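Aac(6')-Ii (Enterococcus faecium, PDB 1N71) catalyses acetyl transfer from acetyl-coenzyme A to the 6'-amino group of aminoglycoside antibiotics, a reaction that confers resistance. Local coordinates at residues I107-D112 / I169-T174; D124-T129 / V157-N162. All coordinates share one frame; numbering follows the deposited sequence.

Contact 1 (I107-D112 / I169-T174); sequences IYLGTD and IWMAKT. With COA (coenzyme A), chain E.
Ile107, Leu109 and Thr111 pair with Lys173, Met171 and Ile169 in the three hydrogen-bonded sites of an antiparallel strand pair, with Tyr108–Ala172 and Gly110–Trp170 as the non-hydrogen-bonded sites between them. The strand axes run at 161°, and each hydrogen-bonded site exchanges two backbone bonds. Thr111 N reaches Ile169 O at 2.8 Å and is returned by Ile169 N to Thr111 O at 2.9 Å, but this return donor stands 52° out of the carbonyl plane, whereas the bonds between Ile107 and Lys173 arrive almost head-on to their carbonyls. CA-H...O contacts, such as Trp170 CA to Leu109 O, fill in between the N-H bonds.

Within the GNAT fold this pair joins strand 106-112 to strand 168-174. Along the other edge of strand 106-112, the backbone of Tyr108 is hydrogen-bonded to Trp71 and Leu73 of strand 70-78. Coenzyme A comes up to the C-terminal end of segment 107-112: its S1P lies 3.6 Å from Thr111 OG1, with Gly110 O also near. The first torsion of Thr111 (-179°) sets OG1 anti to the backbone N, and this hydroxyl is also hydrogen-bonded to His142 NE2.

Side-chain contacts are split between the two faces of the sheet. On the Leu109 face, neighbouring side chains lie alongside each other and point the same way: Leu109 CD1 meets Met171 CB at 3.9 Å, and Thr111 CG2 meets Ile169 CB at 3.8 Å. Helix 144-149 packs here, with Tyr147 touching both Leu109 and Met171. On the other face, Tyr108 CB and Ala172 CB touch at 3.9 Å. There Trp170 presents its ring edge to Leu109 O, 3.7 Å from CD1, while the ring itself stacks on Trp170 of the second subunit.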
ATOM      1  N   ILE A 107       8.436   8.699  -2.420  1.00 15.47           N
ATOM      2  CA  ILE A 107       8.532   7.301  -2.779  1.00 13.95           C
ATOM      3  C   ILE A 107       8.443   6.553  -1.466  1.00 12.69           C
ATOM      4  O   ILE A 107       9.108   6.919  -0.498  1.00 13.48           O
ATOM      5  CB  ILE A 107       9.889   6.982  -3.444  1.00 14.43           C
ATOM      6  CG1 ILE A 107       9.996   7.712  -4.787  1.00 15.49           C
ATOM      7  CG2 ILE A 107      10.037   5.468  -3.639  1.00 13.16           C
ATOM      8  CD1 ILE A 107      11.331   7.481  -5.502  1.00 14.83           C
ATOM      9  N   TYR A 108       7.608   5.527  -1.423  1.00 13.26           N
ATOM     10  CA  TYR A 108       7.471   4.730  -0.214  1.00 14.18           C
ATOM     11  C   TYR A 108       7.596   3.266  -0.601  1.00 13.62           C
ATOM     12  O   TYR A 108       7.496   2.914  -1.773  1.00 13.63           O
ATOM     13  CB  TYR A 108       6.120   4.979   0.459  1.00 13.22           C
ATOM     14  CG  TYR A 108       4.948   4.413  -0.300  1.00 14.85           C
ATOM     15  CD1 TYR A 108       4.422   5.076  -1.413  1.00 16.30           C
ATOM     16  CD2 TYR A 108       4.370   3.204   0.085  1.00 17.18           C
ATOM     17  CE1 TYR A 108       3.347   4.548  -2.118  1.00 19.77           C
ATOM     18  CE2 TYR A 108       3.297   2.665  -0.615  1.00 20.88           C
ATOM     19  CZ  TYR A 108       2.791   3.342  -1.711  1.00 20.21           C
ATOM     20  OH  TYR A 108       1.727   2.812  -2.398  1.00 24.86           O
ATOM     21  N   LEU A 109       7.811   2.416   0.392  1.00 13.47           N
ATOM     22  CA  LEU A 109       7.979   0.995   0.152  1.00 13.26           C
ATOM     23  C   LEU A 109       7.605   0.214   1.396  1.00 15.34           C
ATOM     24  O   LEU A 109       7.502   0.771   2.492  1.00 12.45           O
ATOM     25  CB  LEU A 109       9.443   0.707  -0.207  1.00 14.23           C
ATOM     26  CG  LEU A 109      10.447   1.133   0.876  1.00 16.34           C
ATOM     27  CD1 LEU A 109      10.652  -0.005   1.878  1.00 15.88           C
ATOM     28  CD2 LEU A 109      11.774   1.508   0.234  1.00 16.39           C
ATOM     29  N   GLY A 110       7.383  -1.079   1.210  1.00 15.37           N
ATOM     30  CA  GLY A 110       7.061  -1.945   2.322  1.00 17.55           C
ATOM     31  C   GLY A 110       8.097  -3.053   2.340  1.00 20.36           C
ATOM     32  O   GLY A 110       8.260  -3.770   1.349  1.00 21.76           O
ATOM     33  N   THR A 111       8.831  -3.174   3.441  1.00 20.01           N
ATOM     34  CA  THR A 111       9.834  -4.222   3.571  1.00 21.47           C
ATOM     35  C   THR A 111       9.390  -5.101   4.739  1.00 21.89           C
ATOM     36  O   THR A 111       9.327  -4.654   5.881  1.00 21.68           O
ATOM     37  CB  THR A 111      11.250  -3.633   3.820  1.00 22.35           C
ATOM     38  OG1 THR A 111      12.203  -4.699   3.918  1.00 22.86           O
ATOM     39  CG2 THR A 111      11.287  -2.804   5.095  1.00 21.04           C
ATOM     40  N   ASP A 112       9.068  -6.353   4.440  1.00 21.25           N
ATOM     41  CA  ASP A 112       8.583  -7.272   5.460  1.00 22.16           C
ATOM     42  C   ASP A 112       9.675  -7.888   6.326  1.00 20.79           C
ATOM     43  O   ASP A 112      10.839  -7.935   5.942  1.00 22.30           O
ATOM     44  CB  ASP A 112       7.755  -8.376   4.797  1.00 22.80           C
ATOM     45  CG  ASP A 112       6.655  -7.821   3.902  1.00 27.57           C
ATOM     46  OD1 ASP A 112       6.968  -7.357   2.777  1.00 29.39           O
ATOM     47  OD2 ASP A 112       5.479  -7.835   4.323  1.00 25.33           O
ATOM     48  N   ILE A 169       7.060  -3.383   7.156  1.00 15.21           N
ATOM     49  CA  ILE A 169       7.583  -2.117   7.646  1.00 14.25           C
ATOM     50  C   ILE A 169       7.493  -1.107   6.507  1.00 14.26           C
ATOM     51  O   ILE A 169       8.066  -1.332   5.443  1.00 14.12           O
ATOM     52  CB  ILE A 169       9.055  -2.263   8.070  1.00 12.57           C
ATOM     53  CG1 ILE A 169       9.172  -3.319   9.179  1.00 15.99           C
ATOM     54  CG2 ILE A 169       9.597  -0.923   8.542  1.00 15.04           C
ATOM     55  CD1 ILE A 169      10.612  -3.730   9.513  1.00 12.22           C
ATOM     56  N   TRP A 170       6.769  -0.011   6.728  1.00 12.85           N
ATOM     57  CA  TRP A 170       6.605   1.026   5.709  1.00 13.22           C
ATOM     58  C   TRP A 170       7.651   2.124   5.856  1.00 13.28           C
ATOM     59  O   TRP A 170       7.800   2.709   6.926  1.00 13.13           O
ATOM     60  CB  TRP A 170       5.214   1.665   5.800  1.00 15.90           C
ATOM     61  CG  TRP A 170       4.110   0.872   5.179  1.00 21.95           C
ATOM     62  CD1 TRP A 170       4.044   0.421   3.888  1.00 24.07           C
ATOM     63  CD2 TRP A 170       2.870   0.502   5.796  1.00 23.11           C
ATOM     64  NE1 TRP A 170       2.837  -0.200   3.664  1.00 26.75           N
ATOM     65  CE2 TRP A 170       2.098  -0.165   4.818  1.00 25.19           C
ATOM     66  CE3 TRP A 170       2.334   0.673   7.080  1.00 24.91           C
ATOM     67  CZ2 TRP A 170       0.817  -0.662   5.083  1.00 25.11           C
ATOM     68  CZ3 TRP A 170       1.058   0.179   7.345  1.00 24.60           C
ATOM     69  CH2 TRP A 170       0.315  -0.482   6.347  1.00 26.10           C
ATOM     70  N   MET A 171       8.359   2.410   4.768  1.00 12.67           N
ATOM     71  CA  MET A 171       9.384   3.440   4.762  1.00 11.36           C
ATOM     72  C   MET A 171       9.100   4.440   3.644  1.00 12.87           C
ATOM     73  O   MET A 171       8.521   4.090   2.616  1.00 11.88           O
ATOM     74  CB  MET A 171      10.757   2.807   4.566  1.00 12.02           C
ATOM     75  CG  MET A 171      11.072   1.738   5.605  1.00 13.02           C
ATOM     76  SD  MET A 171      12.756   1.161   5.520  1.00 14.29           S
ATOM     77  CE  MET A 171      13.639   2.628   6.030  1.00 14.21           C
ATOM     78  N   ALA A 172       9.514   5.685   3.837  1.00 12.58           N
ATOM     79  CA  ALA A 172       9.254   6.694   2.824  1.00 12.18           C
ATOM     80  C   ALA A 172      10.302   7.786   2.818  1.00 13.14           C
ATOM     81  O   ALA A 172      11.019   8.000   3.803  1.00 13.87           O
ATOM     82  CB  ALA A 172       7.869   7.297   3.047  1.00 11.31           C
ATOM     83  N   LYS A 173      10.383   8.473   1.691  1.00 12.70           N
ATOM     84  CA  LYS A 173      11.321   9.563   1.516  1.00 13.96           C
ATOM     85  C   LYS A 173      10.700  10.567   0.556  1.00 14.19           C
ATOM     86  O   LYS A 173      10.078  10.188  -0.435  1.00 12.52           O
ATOM     87  CB  LYS A 173      12.641   9.040   0.933  1.00 15.27           C
ATOM     88  CG  LYS A 173      13.685  10.124   0.662  1.00 15.50           C
ATOM     89  CD  LYS A 173      14.941   9.537   0.013  1.00 14.24           C
ATOM     90  CE  LYS A 173      15.989  10.605  -0.259  1.00 17.67           C
ATOM     91  NZ  LYS A 173      17.196  10.039  -0.953  1.00 16.62           N
ATOM     92  N   THR A 174      10.821  11.846   0.880  1.00 16.63           N
ATOM     93  CA  THR A 174      10.325  12.884  -0.008  1.00 17.45           C
ATOM     94  C   THR A 174      11.601  13.223  -0.774  1.00 18.02           C
ATOM     95  O   THR A 174      12.622  13.570  -0.182  1.00 16.57           O
ATOM     96  CB  THR A 174       9.765  14.061   0.794  1.00 18.89           C
ATOM     97  OG1 THR A 174       8.463  13.700   1.285  1.00 20.44           O
ATOM     98  CG2 THR A 174       9.656  15.302  -0.065  1.00 16.26           C
TER
HETATM   99  N1A COA E 601      21.395  -4.549   6.071  1.00 22.22           N
HETATM  100  C2A COA E 601      22.073  -3.457   6.470  1.00 23.18           C
HETATM  101  N3A COA E 601      22.758  -2.580   5.702  1.00 25.36           N
HETATM  102  C4A COA E 601      22.686  -2.921   4.370  1.00 23.90           C
HETATM  103  C5A COA E 601      22.036  -4.002   3.819  1.00 22.48           C
HETATM  104  C6A COA E 601      21.344  -4.858   4.735  1.00 21.61           C
HETATM  105  N6A COA E 601      20.675  -5.937   4.335  1.00 20.17           N
HETATM  106  N7A COA E 601      22.185  -4.019   2.441  1.00 22.07           N
HETATM  107  C8A COA E 601      22.921  -2.974   2.198  1.00 22.87           C
HETATM  108  N9A COA E 601      23.268  -2.258   3.320  1.00 23.99           N
HETATM  109  C1B COA E 601      24.088  -1.041   3.414  1.00 27.22           C
HETATM  110  C2B COA E 601      25.549  -1.265   3.015  1.00 30.79           C
HETATM  111  O2B COA E 601      26.289  -1.705   4.161  1.00 33.27           O
HETATM  112  C3B COA E 601      26.066   0.102   2.579  1.00 31.37           C
HETATM  113  O3B COA E 601      26.330   0.876   3.762  1.00 37.22           O
HETATM  114  P3B COA E 601      27.751   1.608   3.980  1.00 41.10           P
HETATM  115  O7A COA E 601      28.742   0.505   3.922  1.00 41.19           O
HETATM  116  O8A COA E 601      27.615   2.242   5.315  1.00 41.46           O
HETATM  117  O9A COA E 601      27.841   2.572   2.857  1.00 40.65           O
HETATM  118  C4B COA E 601      24.821   0.688   1.899  1.00 27.66           C
HETATM  119  O4B COA E 601      23.724  -0.008   2.504  1.00 26.14           O
HETATM  120  C5B COA E 601      24.798   0.563   0.369  1.00 24.67           C
HETATM  121  O5B COA E 601      24.629  -0.807  -0.016  1.00 22.37           O
HETATM  122  P1A COA E 601      24.660  -1.275  -1.561  1.00 20.76           P
HETATM  123  O1A COA E 601      25.956  -1.937  -1.825  1.00 19.09           O
HETATM  124  O2A COA E 601      24.215  -0.151  -2.416  1.00 18.67           O
HETATM  125  O3A COA E 601      23.501  -2.385  -1.548  1.00 20.29           O
HETATM  126  P2A COA E 601      23.311  -3.632  -2.546  1.00 20.14           P
HETATM  127  O4A COA E 601      23.826  -4.849  -1.884  1.00 20.91           O
HETATM  128  O5A COA E 601      23.778  -3.278  -3.902  1.00 22.80           O
HETATM  129  O6A COA E 601      21.709  -3.733  -2.595  1.00 20.77           O
HETATM  130  CBP COA E 601      19.773  -4.698  -1.481  1.00 23.72           C
HETATM  131  CCP COA E 601      20.935  -3.719  -1.385  1.00 20.81           C
HETATM  132  CDP COA E 601      19.047  -4.713  -0.129  1.00 22.95           C
HETATM  133  CEP COA E 601      18.801  -4.217  -2.598  1.00 23.07           C
HETATM  134  CAP COA E 601      20.362  -6.135  -1.825  1.00 28.17           C
HETATM  135  OAP COA E 601      21.226  -6.618  -0.791  1.00 29.71           O
HETATM  136  C9P COA E 601      19.277  -7.158  -2.204  1.00 33.66           C
HETATM  137  O9P COA E 601      19.076  -7.443  -3.392  1.00 36.32           O
HETATM  138  N8P COA E 601      18.588  -7.696  -1.188  1.00 37.40           N
HETATM  139  C7P COA E 601      17.519  -8.680  -1.319  1.00 43.94           C
HETATM  140  C6P COA E 601      16.205  -8.067  -1.795  1.00 48.06           C
HETATM  141  C5P COA E 601      15.422  -7.379  -0.692  1.00 51.23           C
HETATM  142  O5P COA E 601      15.183  -7.966   0.371  1.00 52.95           O
HETATM  143  N4P COA E 601      15.016  -6.128  -0.951  1.00 53.72           N
HETATM  144  C3P COA E 601      14.246  -5.280  -0.034  1.00 54.10           C
HETATM  145  C2P COA E 601      12.977  -4.744  -0.680  1.00 54.80           C
HETATM  146  S1P COA E 601      11.527  -4.878   0.382  1.00 56.20           S

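Contact 2 (D124-T129 / V157-N162); sequences DLYEHT and VLPNAN. Unlike the reference sequence in segment 124-129: Glu127 (reference Val).
Asn160 ND2 touches the Tyr126 ring at CE2 (3.9 Å) and is gripped by two polar partners: water 1, to which it donates at 3.0 Å, and Thr174 OG1 of the second subunit. The amide and ring planes stand 50° apart. Water 1 continues, by a weak bond, to Asp124 OD1, which also receives the backbone N of Tyr126 at 3.0 Å in an Asx turn. The other amide atom, Asn160 OD1, accepts from Asp165 N, and water 2 lies between it and Leu125 N.

Pro159 touches both Leu125 and Tyr126. Its CB sits over one face of the Tyr126 ring as a CH-pi contact, 4.0 Å from the centroid and 28° off the normal. Its CG presses against Leu125 CB at 3.6 Å.

In the fold, the loop preceding helix 129-134 is thereby laid against the end of strand 153-158 and the type II turn Leu158–Ala161 that follows. The loop has its own type I turn, Asp124–Glu127.

At the strand end, Leu125 CD1, extended from CA (chi2 180°), reaches Val157 CB at 4.0 Å. Thr129 CG2 slides past Val157 CG2, while Thr129 OG1 donates to Leu125 O at 2.6 Å and is also bonded to Lys153 NZ of the second subunit.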
ATOM      1  N   ASP A 124       4.249  -7.642  19.982  1.00 24.41           N
ATOM      2  CA  ASP A 124       2.929  -7.098  19.668  1.00 24.53           C
ATOM      3  C   ASP A 124       3.115  -5.642  19.266  1.00 22.94           C
ATOM      4  O   ASP A 124       3.372  -4.785  20.116  1.00 21.44           O
ATOM      5  CB  ASP A 124       2.000  -7.174  20.882  1.00 26.33           C
ATOM      6  CG  ASP A 124       0.561  -6.844  20.527  1.00 28.42           C
ATOM      7  OD1 ASP A 124       0.352  -6.105  19.543  1.00 26.29           O
ATOM      8  OD2 ASP A 124      -0.357  -7.314  21.234  1.00 30.56           O
ATOM      9  N   LEU A 125       2.973  -5.363  17.974  1.00 21.80           N
ATOM     10  CA  LEU A 125       3.167  -4.011  17.467  1.00 22.02           C
ATOM     11  C   LEU A 125       2.095  -2.989  17.810  1.00 21.85           C
ATOM     12  O   LEU A 125       2.270  -1.803  17.534  1.00 22.00           O
ATOM     13  CB  LEU A 125       3.385  -4.042  15.952  1.00 22.27           C
ATOM     14  CG  LEU A 125       4.805  -4.455  15.561  1.00 23.52           C
ATOM     15  CD1 LEU A 125       4.940  -4.469  14.044  1.00 21.93           C
ATOM     16  CD2 LEU A 125       5.806  -3.471  16.174  1.00 24.08           C
ATOM     17  N   TYR A 126       0.986  -3.432  18.396  1.00 20.33           N
ATOM     18  CA  TYR A 126      -0.056  -2.490  18.785  1.00 21.60           C
ATOM     19  C   TYR A 126       0.330  -1.844  20.116  1.00 23.44           C
ATOM     20  O   TYR A 126      -0.230  -0.815  20.510  1.00 22.30           O
ATOM     21  CB  TYR A 126      -1.411  -3.198  18.901  1.00 21.82           C
ATOM     22  CG  TYR A 126      -1.995  -3.570  17.555  1.00 22.63           C
ATOM     23  CD1 TYR A 126      -2.436  -2.582  16.669  1.00 21.47           C
ATOM     24  CD2 TYR A 126      -2.060  -4.900  17.141  1.00 23.91           C
ATOM     25  CE1 TYR A 126      -2.923  -2.908  15.405  1.00 20.84           C
ATOM     26  CE2 TYR A 126      -2.547  -5.239  15.873  1.00 22.23           C
ATOM     27  CZ  TYR A 126      -2.976  -4.234  15.010  1.00 22.93           C
ATOM     28  OH  TYR A 126      -3.453  -4.556  13.755  1.00 22.52           O
ATOM     29  N   GLU A 127       1.311  -2.444  20.787  1.00 22.72           N
ATOM     30  CA  GLU A 127       1.805  -1.953  22.071  1.00 23.58           C
ATOM     31  C   GLU A 127       3.074  -1.134  21.897  1.00 21.57           C
ATOM     32  O   GLU A 127       4.090  -1.660  21.455  1.00 21.16           O
ATOM     33  CB  GLU A 127       2.101  -3.131  23.005  1.00 25.46           C
ATOM     34  CG  GLU A 127       0.899  -4.006  23.279  1.00 30.69           C
ATOM     35  CD  GLU A 127      -0.296  -3.189  23.725  1.00 34.08           C
ATOM     36  OE1 GLU A 127      -0.154  -2.418  24.696  1.00 36.08           O
ATOM     37  OE2 GLU A 127      -1.373  -3.314  23.103  1.00 37.15           O
ATOM     38  N   HIS A 128       3.019   0.147  22.256  1.00 21.53           N
ATOM     39  CA  HIS A 128       4.183   1.024  22.137  1.00 21.45           C
ATOM     40  C   HIS A 128       4.672   1.016  20.691  1.00 20.38           C
ATOM     41  O   HIS A 128       5.873   1.019  20.413  1.00 18.43           O
ATOM     42  CB  HIS A 128       5.305   0.551  23.066  1.00 24.73           C
ATOM     43  CG  HIS A 128       4.898   0.449  24.504  1.00 29.24           C
ATOM     44  ND1 HIS A 128       4.434   1.528  25.226  1.00 30.80           N
ATOM     45  CD2 HIS A 128       4.889  -0.604  25.356  1.00 31.20           C
ATOM     46  CE1 HIS A 128       4.155   1.145  26.460  1.00 29.98           C
ATOM     47  NE2 HIS A 128       4.423  -0.144  26.565  1.00 31.34           N
ATOM     48  N   THR A 129       3.708   1.002  19.780  1.00 21.77           N
ATOM     49  CA  THR A 129       3.955   0.981  18.347  1.00 20.68           C
ATOM     50  C   THR A 129       5.116   1.857  17.890  1.00 20.11           C
ATOM     51  O   THR A 129       6.129   1.361  17.400  1.00 20.57           O
ATOM     52  CB  THR A 129       2.690   1.423  17.583  1.00 21.80           C
ATOM     53  OG1 THR A 129       1.576   0.636  18.020  1.00 22.08           O
ATOM     54  CG2 THR A 129       2.874   1.239  16.085  1.00 22.04           C
ATOM     55  N   VAL A 157       4.035   0.736  10.292  1.00 13.09           N
ATOM     56  CA  VAL A 157       4.161  -0.712  10.349  1.00 14.37           C
ATOM     57  C   VAL A 157       2.780  -1.331  10.198  1.00 15.09           C
ATOM     58  O   VAL A 157       1.771  -0.717  10.534  1.00 16.87           O
ATOM     59  CB  VAL A 157       4.766  -1.210  11.695  1.00 16.08           C
ATOM     60  CG1 VAL A 157       6.221  -0.764  11.815  1.00 16.92           C
ATOM     61  CG2 VAL A 157       3.933  -0.695  12.874  1.00 16.58           C
ATOM     62  N   LEU A 158       2.744  -2.547   9.672  1.00 13.91           N
ATOM     63  CA  LEU A 158       1.496  -3.270   9.494  1.00 15.14           C
ATOM     64  C   LEU A 158       1.603  -4.508  10.377  1.00 15.75           C
ATOM     65  O   LEU A 158       2.169  -5.527   9.979  1.00 15.78           O
ATOM     66  CB  LEU A 158       1.318  -3.670   8.033  1.00 16.29           C
ATOM     67  CG  LEU A 158       0.029  -4.423   7.702  1.00 20.78           C
ATOM     68  CD1 LEU A 158      -1.166  -3.749   8.370  1.00 21.23           C
ATOM     69  CD2 LEU A 158      -0.138  -4.472   6.191  1.00 22.00           C
ATOM     70  N   PRO A 159       1.057  -4.431  11.596  1.00 16.84           N
ATOM     71  CA  PRO A 159       1.114  -5.562  12.529  1.00 18.02           C
ATOM     72  C   PRO A 159       0.525  -6.875  12.011  1.00 18.40           C
ATOM     73  O   PRO A 159      -0.568  -6.900  11.443  1.00 18.32           O
ATOM     74  CB  PRO A 159       0.361  -5.037  13.756  1.00 16.71           C
ATOM     75  CG  PRO A 159       0.589  -3.541  13.684  1.00 17.23           C
ATOM     76  CD  PRO A 159       0.369  -3.281  12.207  1.00 17.89           C
ATOM     77  N   ASN A 160       1.271  -7.959  12.205  1.00 17.56           N
ATOM     78  CA  ASN A 160       0.834  -9.297  11.811  1.00 16.42           C
ATOM     79  C   ASN A 160       0.448  -9.456  10.340  1.00 16.26           C
ATOM     80  O   ASN A 160      -0.349 -10.327   9.999  1.00 16.80           O
ATOM     81  CB  ASN A 160      -0.353  -9.705  12.684  1.00 16.21           C
ATOM     82  CG  ASN A 160      -0.118  -9.410  14.150  1.00 16.83           C
ATOM     83  OD1 ASN A 160       0.863  -9.868  14.734  1.00 18.65           O
ATOM     84  ND2 ASN A 160      -1.020  -8.644  14.757  1.00 16.84           N
ATOM     85  N   ALA A 161       1.026  -8.630   9.473  1.00 14.90           N
ATOM     86  CA  ALA A 161       0.701  -8.664   8.050  1.00 15.44           C
ATOM     87  C   ALA A 161       0.842 -10.027   7.382  1.00 15.64           C
ATOM     88  O   ALA A 161      -0.068 -10.489   6.691  1.00 16.03           O
ATOM     89  CB  ALA A 161       1.558  -7.637   7.302  1.00 13.80           C
ATOM     90  N   ASN A 162       1.992 -10.658   7.592  1.00 14.70           N
ATOM     91  CA  ASN A 162       2.306 -11.948   6.993  1.00 17.10           C
ATOM     92  C   ASN A 162       2.104 -13.092   7.980  1.00 16.21           C
ATOM     93  O   ASN A 162       2.633 -14.183   7.789  1.00 17.22           O
ATOM     94  CB  ASN A 162       3.763 -11.930   6.532  1.00 18.34           C
ATOM     95  CG  ASN A 162       4.081 -10.735   5.657  1.00 20.90           C
ATOM     96  OD1 ASN A 162       3.795 -10.737   4.462  1.00 20.11           O
ATOM     97  ND2 ASN A 162       4.655  -9.693   6.256  1.00 21.28           N
TER
HETATM   98  O   HOH W   1      -0.914  -8.152  17.688  1.00 21.59           O
HETATM   99  O   HOH W   2       2.152  -7.825  16.329  1.00 20.56           O

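In the fold
Contact 2 is nested in the chain segment closed by contact 1, and their centres lie 15 Å apart. They meet because strands 153-158 and 168-174 are sheet neighbours: Trp170 CZ3 comes within 3.4 Å of Val157 O, and Trp170 CH2 within 3.7 Å of Leu158 CB. At the end of strand 106-112, Asp112 OD2 and Asn162 ND2, 2.8 Å apart, form a probable hydrogen bond to the residue just after the Leu158–Ala161 turn. The side chain of Val157 in contact 2 is about 13 Å from the bound coenzyme A. Both contacts reach the second subunit; within contact 1, strand 106-112 meets both coenzyme A (Gly110, Thr111) and that subunit (Tyr108, Asp112), while strand 168-174 adds the Trp170 stack.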